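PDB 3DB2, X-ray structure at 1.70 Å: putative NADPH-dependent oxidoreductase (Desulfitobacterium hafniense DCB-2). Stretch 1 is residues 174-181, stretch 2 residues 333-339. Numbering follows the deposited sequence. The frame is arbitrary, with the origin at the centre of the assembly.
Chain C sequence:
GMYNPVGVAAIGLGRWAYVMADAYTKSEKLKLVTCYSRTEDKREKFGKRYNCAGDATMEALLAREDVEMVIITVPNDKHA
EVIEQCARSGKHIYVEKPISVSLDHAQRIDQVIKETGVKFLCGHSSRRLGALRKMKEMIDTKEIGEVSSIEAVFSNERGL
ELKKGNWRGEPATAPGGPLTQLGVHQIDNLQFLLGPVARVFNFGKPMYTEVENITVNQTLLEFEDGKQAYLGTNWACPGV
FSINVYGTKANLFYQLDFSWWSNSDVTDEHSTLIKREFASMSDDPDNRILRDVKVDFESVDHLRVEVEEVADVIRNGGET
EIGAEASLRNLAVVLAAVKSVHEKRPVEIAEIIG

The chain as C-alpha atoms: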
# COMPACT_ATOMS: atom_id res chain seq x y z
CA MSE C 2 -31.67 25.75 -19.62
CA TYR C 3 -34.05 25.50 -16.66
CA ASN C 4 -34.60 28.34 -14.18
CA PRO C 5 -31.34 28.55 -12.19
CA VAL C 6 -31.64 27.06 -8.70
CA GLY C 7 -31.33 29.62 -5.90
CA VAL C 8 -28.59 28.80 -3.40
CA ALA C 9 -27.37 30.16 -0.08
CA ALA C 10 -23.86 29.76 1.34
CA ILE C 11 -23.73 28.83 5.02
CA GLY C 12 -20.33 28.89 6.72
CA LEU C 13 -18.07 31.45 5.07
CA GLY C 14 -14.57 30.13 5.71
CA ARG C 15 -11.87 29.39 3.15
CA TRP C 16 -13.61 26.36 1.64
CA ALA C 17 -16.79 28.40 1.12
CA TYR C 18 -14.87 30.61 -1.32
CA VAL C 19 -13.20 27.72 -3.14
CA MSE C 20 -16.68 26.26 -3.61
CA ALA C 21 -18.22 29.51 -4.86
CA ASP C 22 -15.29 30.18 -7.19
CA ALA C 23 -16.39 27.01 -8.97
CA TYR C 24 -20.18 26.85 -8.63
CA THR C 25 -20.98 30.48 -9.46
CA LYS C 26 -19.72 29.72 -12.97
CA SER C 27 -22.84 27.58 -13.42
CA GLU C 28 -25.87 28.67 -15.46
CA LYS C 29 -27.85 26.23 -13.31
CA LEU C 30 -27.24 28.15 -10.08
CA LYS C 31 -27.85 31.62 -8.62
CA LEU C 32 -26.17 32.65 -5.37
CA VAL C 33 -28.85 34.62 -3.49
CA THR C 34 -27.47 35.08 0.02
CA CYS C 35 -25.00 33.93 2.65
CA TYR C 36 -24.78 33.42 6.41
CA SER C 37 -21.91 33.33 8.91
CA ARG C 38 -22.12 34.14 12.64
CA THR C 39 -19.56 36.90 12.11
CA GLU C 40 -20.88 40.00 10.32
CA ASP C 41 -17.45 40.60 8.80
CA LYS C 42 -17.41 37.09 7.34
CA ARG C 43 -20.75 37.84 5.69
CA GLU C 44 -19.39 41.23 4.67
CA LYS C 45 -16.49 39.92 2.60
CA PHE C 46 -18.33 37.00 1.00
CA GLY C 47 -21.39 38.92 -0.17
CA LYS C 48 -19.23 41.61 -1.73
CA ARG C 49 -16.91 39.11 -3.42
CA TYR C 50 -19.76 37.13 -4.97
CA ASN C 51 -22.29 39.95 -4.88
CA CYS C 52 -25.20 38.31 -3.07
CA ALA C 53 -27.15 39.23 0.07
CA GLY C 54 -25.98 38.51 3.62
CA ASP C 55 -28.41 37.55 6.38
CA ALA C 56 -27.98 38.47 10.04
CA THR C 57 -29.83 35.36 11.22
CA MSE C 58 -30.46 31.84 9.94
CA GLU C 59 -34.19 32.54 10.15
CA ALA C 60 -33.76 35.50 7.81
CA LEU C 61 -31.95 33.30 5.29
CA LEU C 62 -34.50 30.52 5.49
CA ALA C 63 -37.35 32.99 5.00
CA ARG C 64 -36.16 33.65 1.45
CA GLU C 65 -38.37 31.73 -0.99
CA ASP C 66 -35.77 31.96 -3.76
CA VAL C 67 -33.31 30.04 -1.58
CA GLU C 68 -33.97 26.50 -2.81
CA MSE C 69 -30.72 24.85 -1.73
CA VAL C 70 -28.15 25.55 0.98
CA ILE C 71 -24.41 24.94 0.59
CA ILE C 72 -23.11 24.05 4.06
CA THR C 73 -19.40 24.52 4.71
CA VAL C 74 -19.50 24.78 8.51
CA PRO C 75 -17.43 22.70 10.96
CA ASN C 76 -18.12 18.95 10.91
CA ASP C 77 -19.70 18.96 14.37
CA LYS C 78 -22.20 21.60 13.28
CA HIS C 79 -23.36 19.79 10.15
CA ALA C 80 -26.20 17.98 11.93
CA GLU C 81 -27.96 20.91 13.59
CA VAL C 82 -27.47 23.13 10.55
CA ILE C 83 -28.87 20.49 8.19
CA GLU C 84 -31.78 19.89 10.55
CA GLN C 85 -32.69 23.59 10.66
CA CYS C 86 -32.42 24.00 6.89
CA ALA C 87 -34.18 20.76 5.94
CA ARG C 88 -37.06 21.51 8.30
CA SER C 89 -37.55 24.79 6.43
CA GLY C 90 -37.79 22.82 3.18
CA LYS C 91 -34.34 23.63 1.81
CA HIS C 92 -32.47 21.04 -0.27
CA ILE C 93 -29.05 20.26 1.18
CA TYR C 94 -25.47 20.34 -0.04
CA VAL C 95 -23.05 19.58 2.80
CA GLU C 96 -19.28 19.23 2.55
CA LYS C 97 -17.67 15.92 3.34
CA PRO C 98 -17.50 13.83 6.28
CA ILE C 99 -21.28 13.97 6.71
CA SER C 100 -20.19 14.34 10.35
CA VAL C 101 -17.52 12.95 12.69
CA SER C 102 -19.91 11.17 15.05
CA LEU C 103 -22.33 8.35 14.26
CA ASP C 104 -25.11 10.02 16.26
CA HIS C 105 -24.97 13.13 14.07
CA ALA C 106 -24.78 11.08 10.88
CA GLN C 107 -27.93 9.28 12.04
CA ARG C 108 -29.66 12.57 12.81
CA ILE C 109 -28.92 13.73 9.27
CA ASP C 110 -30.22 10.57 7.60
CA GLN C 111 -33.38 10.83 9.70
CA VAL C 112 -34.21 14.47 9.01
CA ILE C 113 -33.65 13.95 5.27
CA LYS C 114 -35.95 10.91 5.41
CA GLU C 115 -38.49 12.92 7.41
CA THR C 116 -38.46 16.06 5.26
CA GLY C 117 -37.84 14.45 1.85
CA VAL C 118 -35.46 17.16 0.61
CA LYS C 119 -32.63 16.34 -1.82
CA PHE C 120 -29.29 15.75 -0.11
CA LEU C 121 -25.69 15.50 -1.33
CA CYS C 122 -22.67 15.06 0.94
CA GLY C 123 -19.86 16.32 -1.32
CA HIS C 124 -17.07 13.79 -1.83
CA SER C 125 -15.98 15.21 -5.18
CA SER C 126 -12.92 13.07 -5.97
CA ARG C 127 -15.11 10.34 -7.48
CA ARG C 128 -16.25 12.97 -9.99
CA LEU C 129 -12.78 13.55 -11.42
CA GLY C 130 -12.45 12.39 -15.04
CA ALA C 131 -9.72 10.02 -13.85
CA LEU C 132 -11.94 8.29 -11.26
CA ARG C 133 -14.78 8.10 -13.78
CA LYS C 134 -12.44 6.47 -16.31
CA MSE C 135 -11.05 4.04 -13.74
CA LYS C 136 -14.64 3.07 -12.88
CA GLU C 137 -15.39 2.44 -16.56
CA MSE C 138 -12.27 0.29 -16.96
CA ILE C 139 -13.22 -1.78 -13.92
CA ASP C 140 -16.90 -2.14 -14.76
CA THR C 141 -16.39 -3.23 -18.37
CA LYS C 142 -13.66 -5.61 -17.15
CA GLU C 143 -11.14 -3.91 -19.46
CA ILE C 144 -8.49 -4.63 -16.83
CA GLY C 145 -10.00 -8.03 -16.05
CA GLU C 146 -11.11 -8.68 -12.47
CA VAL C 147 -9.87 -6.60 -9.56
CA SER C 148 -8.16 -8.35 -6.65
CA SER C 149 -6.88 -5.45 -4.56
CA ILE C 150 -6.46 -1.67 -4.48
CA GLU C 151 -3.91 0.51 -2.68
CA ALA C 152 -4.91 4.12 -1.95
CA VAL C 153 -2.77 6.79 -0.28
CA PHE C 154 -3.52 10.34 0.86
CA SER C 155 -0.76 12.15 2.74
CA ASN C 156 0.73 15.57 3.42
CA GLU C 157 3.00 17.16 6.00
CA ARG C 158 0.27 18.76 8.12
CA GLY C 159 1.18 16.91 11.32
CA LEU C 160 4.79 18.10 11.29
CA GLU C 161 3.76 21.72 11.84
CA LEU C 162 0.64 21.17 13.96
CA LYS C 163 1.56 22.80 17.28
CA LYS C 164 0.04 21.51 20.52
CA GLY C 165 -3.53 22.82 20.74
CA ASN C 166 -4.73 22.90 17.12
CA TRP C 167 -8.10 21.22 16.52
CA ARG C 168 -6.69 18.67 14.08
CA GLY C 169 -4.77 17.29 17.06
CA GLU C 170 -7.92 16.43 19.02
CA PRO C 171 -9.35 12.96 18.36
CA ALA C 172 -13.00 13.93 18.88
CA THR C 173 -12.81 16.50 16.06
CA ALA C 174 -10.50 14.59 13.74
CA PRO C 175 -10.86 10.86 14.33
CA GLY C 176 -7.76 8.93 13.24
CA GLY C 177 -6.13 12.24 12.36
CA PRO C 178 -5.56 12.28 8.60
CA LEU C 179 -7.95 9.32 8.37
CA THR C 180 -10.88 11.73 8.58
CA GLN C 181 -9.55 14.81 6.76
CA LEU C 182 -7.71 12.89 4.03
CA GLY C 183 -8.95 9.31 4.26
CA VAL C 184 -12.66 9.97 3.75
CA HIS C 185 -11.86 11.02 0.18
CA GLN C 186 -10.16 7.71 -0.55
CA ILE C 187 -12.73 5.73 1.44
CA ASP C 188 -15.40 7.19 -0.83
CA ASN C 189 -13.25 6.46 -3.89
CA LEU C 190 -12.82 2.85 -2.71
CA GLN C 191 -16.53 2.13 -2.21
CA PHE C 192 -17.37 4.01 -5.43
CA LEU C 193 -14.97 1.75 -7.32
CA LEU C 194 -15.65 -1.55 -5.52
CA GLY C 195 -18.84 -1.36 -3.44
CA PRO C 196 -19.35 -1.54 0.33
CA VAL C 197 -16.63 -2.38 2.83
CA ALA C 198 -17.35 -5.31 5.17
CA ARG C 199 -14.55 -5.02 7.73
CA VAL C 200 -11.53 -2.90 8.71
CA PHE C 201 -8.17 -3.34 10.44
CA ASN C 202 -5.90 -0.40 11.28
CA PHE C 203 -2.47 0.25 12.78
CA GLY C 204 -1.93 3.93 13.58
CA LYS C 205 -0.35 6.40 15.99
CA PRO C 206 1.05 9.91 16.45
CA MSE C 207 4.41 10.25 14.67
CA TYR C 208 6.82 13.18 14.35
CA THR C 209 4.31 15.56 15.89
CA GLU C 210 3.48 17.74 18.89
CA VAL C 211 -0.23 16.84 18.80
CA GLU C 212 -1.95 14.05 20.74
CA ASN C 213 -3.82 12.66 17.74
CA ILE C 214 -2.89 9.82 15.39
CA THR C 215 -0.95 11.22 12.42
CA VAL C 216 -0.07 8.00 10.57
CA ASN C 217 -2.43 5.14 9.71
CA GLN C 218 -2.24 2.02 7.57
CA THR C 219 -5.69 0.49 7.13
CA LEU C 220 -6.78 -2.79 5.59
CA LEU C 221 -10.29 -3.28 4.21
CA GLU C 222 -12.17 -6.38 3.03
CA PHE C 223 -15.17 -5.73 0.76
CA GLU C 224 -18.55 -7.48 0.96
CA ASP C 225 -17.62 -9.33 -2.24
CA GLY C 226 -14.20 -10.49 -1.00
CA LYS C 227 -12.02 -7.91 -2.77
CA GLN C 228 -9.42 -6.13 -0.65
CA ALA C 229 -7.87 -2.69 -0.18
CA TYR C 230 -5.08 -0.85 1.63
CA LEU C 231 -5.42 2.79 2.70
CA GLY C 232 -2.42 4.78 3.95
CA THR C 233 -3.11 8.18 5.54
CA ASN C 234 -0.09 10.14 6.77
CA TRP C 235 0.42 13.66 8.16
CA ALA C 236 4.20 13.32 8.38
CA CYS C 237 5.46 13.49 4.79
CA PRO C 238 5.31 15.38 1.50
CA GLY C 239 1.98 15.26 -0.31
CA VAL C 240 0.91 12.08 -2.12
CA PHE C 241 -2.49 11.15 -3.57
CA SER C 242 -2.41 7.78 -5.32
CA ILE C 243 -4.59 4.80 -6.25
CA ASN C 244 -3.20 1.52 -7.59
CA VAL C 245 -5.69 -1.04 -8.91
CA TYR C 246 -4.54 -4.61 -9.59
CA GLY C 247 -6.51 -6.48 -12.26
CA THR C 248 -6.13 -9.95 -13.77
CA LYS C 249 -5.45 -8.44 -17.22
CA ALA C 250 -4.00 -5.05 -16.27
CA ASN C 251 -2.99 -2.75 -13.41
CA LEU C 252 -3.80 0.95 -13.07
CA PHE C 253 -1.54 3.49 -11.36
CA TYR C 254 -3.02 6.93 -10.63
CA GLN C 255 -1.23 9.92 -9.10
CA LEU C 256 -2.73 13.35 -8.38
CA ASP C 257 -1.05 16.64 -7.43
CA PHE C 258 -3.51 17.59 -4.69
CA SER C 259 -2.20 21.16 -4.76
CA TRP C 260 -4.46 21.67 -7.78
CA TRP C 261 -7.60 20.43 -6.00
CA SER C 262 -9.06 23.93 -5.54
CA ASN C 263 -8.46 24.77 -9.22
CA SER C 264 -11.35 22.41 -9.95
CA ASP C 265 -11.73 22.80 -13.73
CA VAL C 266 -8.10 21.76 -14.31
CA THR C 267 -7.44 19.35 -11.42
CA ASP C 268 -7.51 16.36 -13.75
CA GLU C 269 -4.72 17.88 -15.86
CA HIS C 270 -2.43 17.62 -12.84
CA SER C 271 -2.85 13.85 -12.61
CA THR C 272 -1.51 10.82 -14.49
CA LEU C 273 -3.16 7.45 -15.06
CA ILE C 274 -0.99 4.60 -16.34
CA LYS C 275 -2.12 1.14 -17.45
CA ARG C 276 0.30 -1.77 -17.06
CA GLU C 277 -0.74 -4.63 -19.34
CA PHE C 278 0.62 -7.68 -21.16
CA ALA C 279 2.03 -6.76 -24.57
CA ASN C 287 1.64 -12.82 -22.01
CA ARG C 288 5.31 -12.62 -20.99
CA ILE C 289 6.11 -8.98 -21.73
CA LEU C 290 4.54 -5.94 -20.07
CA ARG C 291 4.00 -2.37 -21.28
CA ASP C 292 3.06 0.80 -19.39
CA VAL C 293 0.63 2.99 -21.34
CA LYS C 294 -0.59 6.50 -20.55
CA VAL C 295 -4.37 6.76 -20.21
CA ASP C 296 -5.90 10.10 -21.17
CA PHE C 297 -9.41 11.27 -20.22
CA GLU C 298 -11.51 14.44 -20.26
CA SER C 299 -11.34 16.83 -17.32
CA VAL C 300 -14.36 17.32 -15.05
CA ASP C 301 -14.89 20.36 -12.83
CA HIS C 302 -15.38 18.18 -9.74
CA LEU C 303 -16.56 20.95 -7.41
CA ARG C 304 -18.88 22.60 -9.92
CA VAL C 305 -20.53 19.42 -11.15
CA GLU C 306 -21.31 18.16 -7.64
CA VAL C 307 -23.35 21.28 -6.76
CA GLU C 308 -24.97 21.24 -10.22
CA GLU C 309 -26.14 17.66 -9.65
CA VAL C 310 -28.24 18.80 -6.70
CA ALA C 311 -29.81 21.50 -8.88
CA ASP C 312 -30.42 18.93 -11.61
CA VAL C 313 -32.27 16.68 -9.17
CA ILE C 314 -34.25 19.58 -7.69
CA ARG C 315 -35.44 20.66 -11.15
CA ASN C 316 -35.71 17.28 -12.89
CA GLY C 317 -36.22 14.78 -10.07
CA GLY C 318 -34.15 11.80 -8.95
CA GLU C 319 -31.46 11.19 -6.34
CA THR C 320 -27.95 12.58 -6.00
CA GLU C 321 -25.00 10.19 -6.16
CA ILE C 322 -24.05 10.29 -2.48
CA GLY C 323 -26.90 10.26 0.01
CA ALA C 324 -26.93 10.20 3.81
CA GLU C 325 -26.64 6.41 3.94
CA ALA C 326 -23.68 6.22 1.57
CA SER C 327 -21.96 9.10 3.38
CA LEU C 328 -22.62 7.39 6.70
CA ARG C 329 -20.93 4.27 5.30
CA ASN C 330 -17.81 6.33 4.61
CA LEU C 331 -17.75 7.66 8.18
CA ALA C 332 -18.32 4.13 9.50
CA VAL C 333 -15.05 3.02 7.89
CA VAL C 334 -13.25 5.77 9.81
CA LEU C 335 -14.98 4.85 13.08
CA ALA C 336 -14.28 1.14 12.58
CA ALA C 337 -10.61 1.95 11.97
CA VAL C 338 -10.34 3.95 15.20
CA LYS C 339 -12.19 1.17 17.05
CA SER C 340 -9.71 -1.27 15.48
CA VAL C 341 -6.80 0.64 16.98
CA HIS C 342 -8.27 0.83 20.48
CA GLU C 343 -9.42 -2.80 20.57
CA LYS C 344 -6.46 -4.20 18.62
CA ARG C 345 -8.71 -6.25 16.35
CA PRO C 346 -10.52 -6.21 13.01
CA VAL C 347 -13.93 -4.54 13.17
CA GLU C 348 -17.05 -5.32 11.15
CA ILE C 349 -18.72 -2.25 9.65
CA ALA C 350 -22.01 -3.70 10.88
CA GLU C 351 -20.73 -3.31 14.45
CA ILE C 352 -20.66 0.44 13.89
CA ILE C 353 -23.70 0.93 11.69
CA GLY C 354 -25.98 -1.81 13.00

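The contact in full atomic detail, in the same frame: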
# COMPACT_ATOMS: atom_id res chain seq x y z
N ALA C 174 -11.15 15.18 14.89
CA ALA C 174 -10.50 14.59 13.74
C ALA C 174 -10.14 13.13 14.02
O ALA C 174 -9.01 12.74 14.27
CB ALA C 174 -9.28 15.43 13.37
N PRO C 175 -11.13 12.26 14.04
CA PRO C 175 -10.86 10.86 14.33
C PRO C 175 -9.86 10.24 13.34
O PRO C 175 -9.95 10.34 12.12
CB PRO C 175 -12.24 10.22 14.23
CG PRO C 175 -13.20 11.33 14.43
CD PRO C 175 -12.56 12.55 13.82
N GLY C 176 -8.87 9.58 13.91
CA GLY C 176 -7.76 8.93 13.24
C GLY C 176 -6.86 9.94 12.57
O GLY C 176 -6.03 9.62 11.71
N GLY C 177 -6.98 11.22 12.95
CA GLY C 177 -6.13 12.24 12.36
C GLY C 177 -6.37 12.43 10.88
O GLY C 177 -7.48 12.82 10.49
N PRO C 178 -5.38 12.15 10.04
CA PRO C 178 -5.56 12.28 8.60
C PRO C 178 -6.62 11.29 8.10
O PRO C 178 -7.16 11.47 7.00
CB PRO C 178 -4.16 12.01 8.03
CG PRO C 178 -3.52 11.13 9.07
CD PRO C 178 -4.01 11.69 10.38
N LEU C 179 -6.94 10.27 8.88
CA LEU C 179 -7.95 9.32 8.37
C LEU C 179 -9.28 9.99 8.05
O LEU C 179 -9.95 9.68 7.05
CB LEU C 179 -8.17 8.26 9.43
CG LEU C 179 -8.90 6.97 9.09
CD1 LEU C 179 -8.43 6.45 7.74
CD2 LEU C 179 -8.68 5.99 10.23
N THR C 180 -9.68 10.96 8.89
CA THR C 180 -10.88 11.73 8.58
C THR C 180 -10.66 12.74 7.47
O THR C 180 -11.31 12.68 6.42
CB THR C 180 -11.37 12.47 9.84
OG1 THR C 180 -11.84 11.52 10.81
CG2 THR C 180 -12.55 13.35 9.50
N GLN C 181 -9.74 13.68 7.64
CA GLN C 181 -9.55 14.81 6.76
C GLN C 181 -9.13 14.37 5.35
O GLN C 181 -9.58 14.97 4.37
CB GLN C 181 -8.48 15.77 7.27
CG GLN C 181 -8.83 16.71 8.39
CD GLN C 181 -10.30 16.73 8.75
OE1 GLN C 181 -11.09 17.50 8.21
NE2 GLN C 181 -10.66 15.85 9.69
N VAL C 333 -16.39 3.56 8.10
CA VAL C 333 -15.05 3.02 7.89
C VAL C 333 -14.05 3.69 8.83
O VAL C 333 -13.21 3.04 9.46
CB VAL C 333 -14.63 3.16 6.42
CG1 VAL C 333 -13.23 2.71 6.10
CG2 VAL C 333 -15.59 2.33 5.55
N VAL C 334 -14.14 5.03 8.94
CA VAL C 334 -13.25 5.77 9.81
C VAL C 334 -13.48 5.33 11.26
O VAL C 334 -12.51 5.10 11.98
CB VAL C 334 -13.41 7.29 9.65
CG1 VAL C 334 -12.53 8.04 10.66
CG2 VAL C 334 -13.04 7.76 8.24
N LEU C 335 -14.74 5.19 11.67
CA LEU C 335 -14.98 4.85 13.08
C LEU C 335 -14.52 3.41 13.36
O LEU C 335 -14.00 3.12 14.44
CB LEU C 335 -16.45 5.06 13.44
CG LEU C 335 -17.00 6.48 13.26
CD1 LEU C 335 -18.51 6.51 13.47
CD2 LEU C 335 -16.31 7.49 14.18
N ALA C 336 -14.68 2.55 12.37
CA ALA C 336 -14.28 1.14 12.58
C ALA C 336 -12.77 1.06 12.72
O ALA C 336 -12.26 0.25 13.52
CB ALA C 336 -14.81 0.31 11.44
N ALA C 337 -12.08 1.88 11.92
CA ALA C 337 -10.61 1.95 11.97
C ALA C 337 -10.10 2.47 13.29
O ALA C 337 -9.13 1.95 13.85
CB ALA C 337 -10.08 2.80 10.82
N VAL C 338 -10.72 3.51 13.84
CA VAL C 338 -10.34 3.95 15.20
C VAL C 338 -10.64 2.90 16.26
O VAL C 338 -9.83 2.64 17.17
CB VAL C 338 -11.04 5.28 15.49
CG1 VAL C 338 -10.76 5.79 16.90
CG2 VAL C 338 -10.56 6.31 14.46
N LYS C 339 -11.79 2.22 16.13
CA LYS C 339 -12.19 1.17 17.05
C LYS C 339 -11.14 0.04 16.95
O LYS C 339 -10.81 -0.54 17.99
CB LYS C 339 -13.54 0.57 16.75
CG LYS C 339 -14.02 -0.37 17.85
CD LYS C 339 -15.42 -0.91 17.63
CE LYS C 339 -16.51 0.09 17.94
NZ LYS C 339 -16.52 0.55 19.36

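A helix can pack against a turn without a single hydrogen bond passing between them, while key polar groups are paired locally and the side chains that meet are largely apolar. The contact between residues 174-181 and 333-339 of this putative oxidoreductase is a compact example. No two residues that touch are closer than 154 positions in sequence. The segments bury 270 Å² between them and are joined by van der Waals packing, mostly of apolar side chains, with no hydrogen bond across.

Val334 and Leu179 cover the most surface. Val334 sits on a helix that runs through the whole second stretch, and its CA-to-CB bond points toward the turn. Its chi1 is 176° (t). Both methyl groups meet Leu179, and CG1 also reaches Pro175 and Thr180. CG1 lies 4.2 Å from CB of Pro175, 4.1 Å from CG of Leu179 and 3.6 Å from OG1 of Thr180, while CG2 approaches the backbone, 3.8 Å from O of Leu179. A beta-branched residue suits this position because it presents two methyls close to the helix backbone, a short, broad surface that meets several neighbours at once.

Leu179 answers from the short helix that follows the turn. It also points toward its partner, and its t, p conformation carries CD2 to 3.5 Å from CB of Ala337, the closest apolar side-chain pair in the contact. The longer side chain thus spans from Val334 to a residue three positions further along the other helix. The small side chain of Ala337 lets CD2 come close to that helix, while its own methyl still supplies an apolar surface.

One turn of helix beyond Val334, Val338 repeats the pattern with chi1 at 178° (t). Its CG2 lies 4.3 Å from CB of Pro175 and 3.7 Å from N of Gly176, so Pro175 packs against both valines. The proline ring is apolar, and its phi of -58° fits the type II turn from Ala174 to Gly177, which is closed by the hydrogen bond from Gly177 N to Ala174 O (2.9 Å). Gly176 takes up a positive phi, a conformation that favours glycine. A CB here would also clash with CD2 of Leu179, at 2.8 Å; its absence leaves room for that leucine methyl. The CA atoms of Gly176 and Val338 are 5.9 Å apart.

The Pro175 carbonyl and the Thr180 hydroxyl are paired within their own stretch. Thr180 donates a hydrogen bond from OG1 to O of Pro175 (2.6 Å), an arrangement consistent with its m rotamer. The carbonyl also accepts a weak bond from N of Thr180 (3.3 Å). CG1 of Val334 also rests 3.8 Å from O of Pro175. In the second stretch, N of Val338 bonds to O of Val334 (3.0 Å), as in a regular helix. The general lesson is that local hydrogen bonds accompany these shapes, and packing joins them.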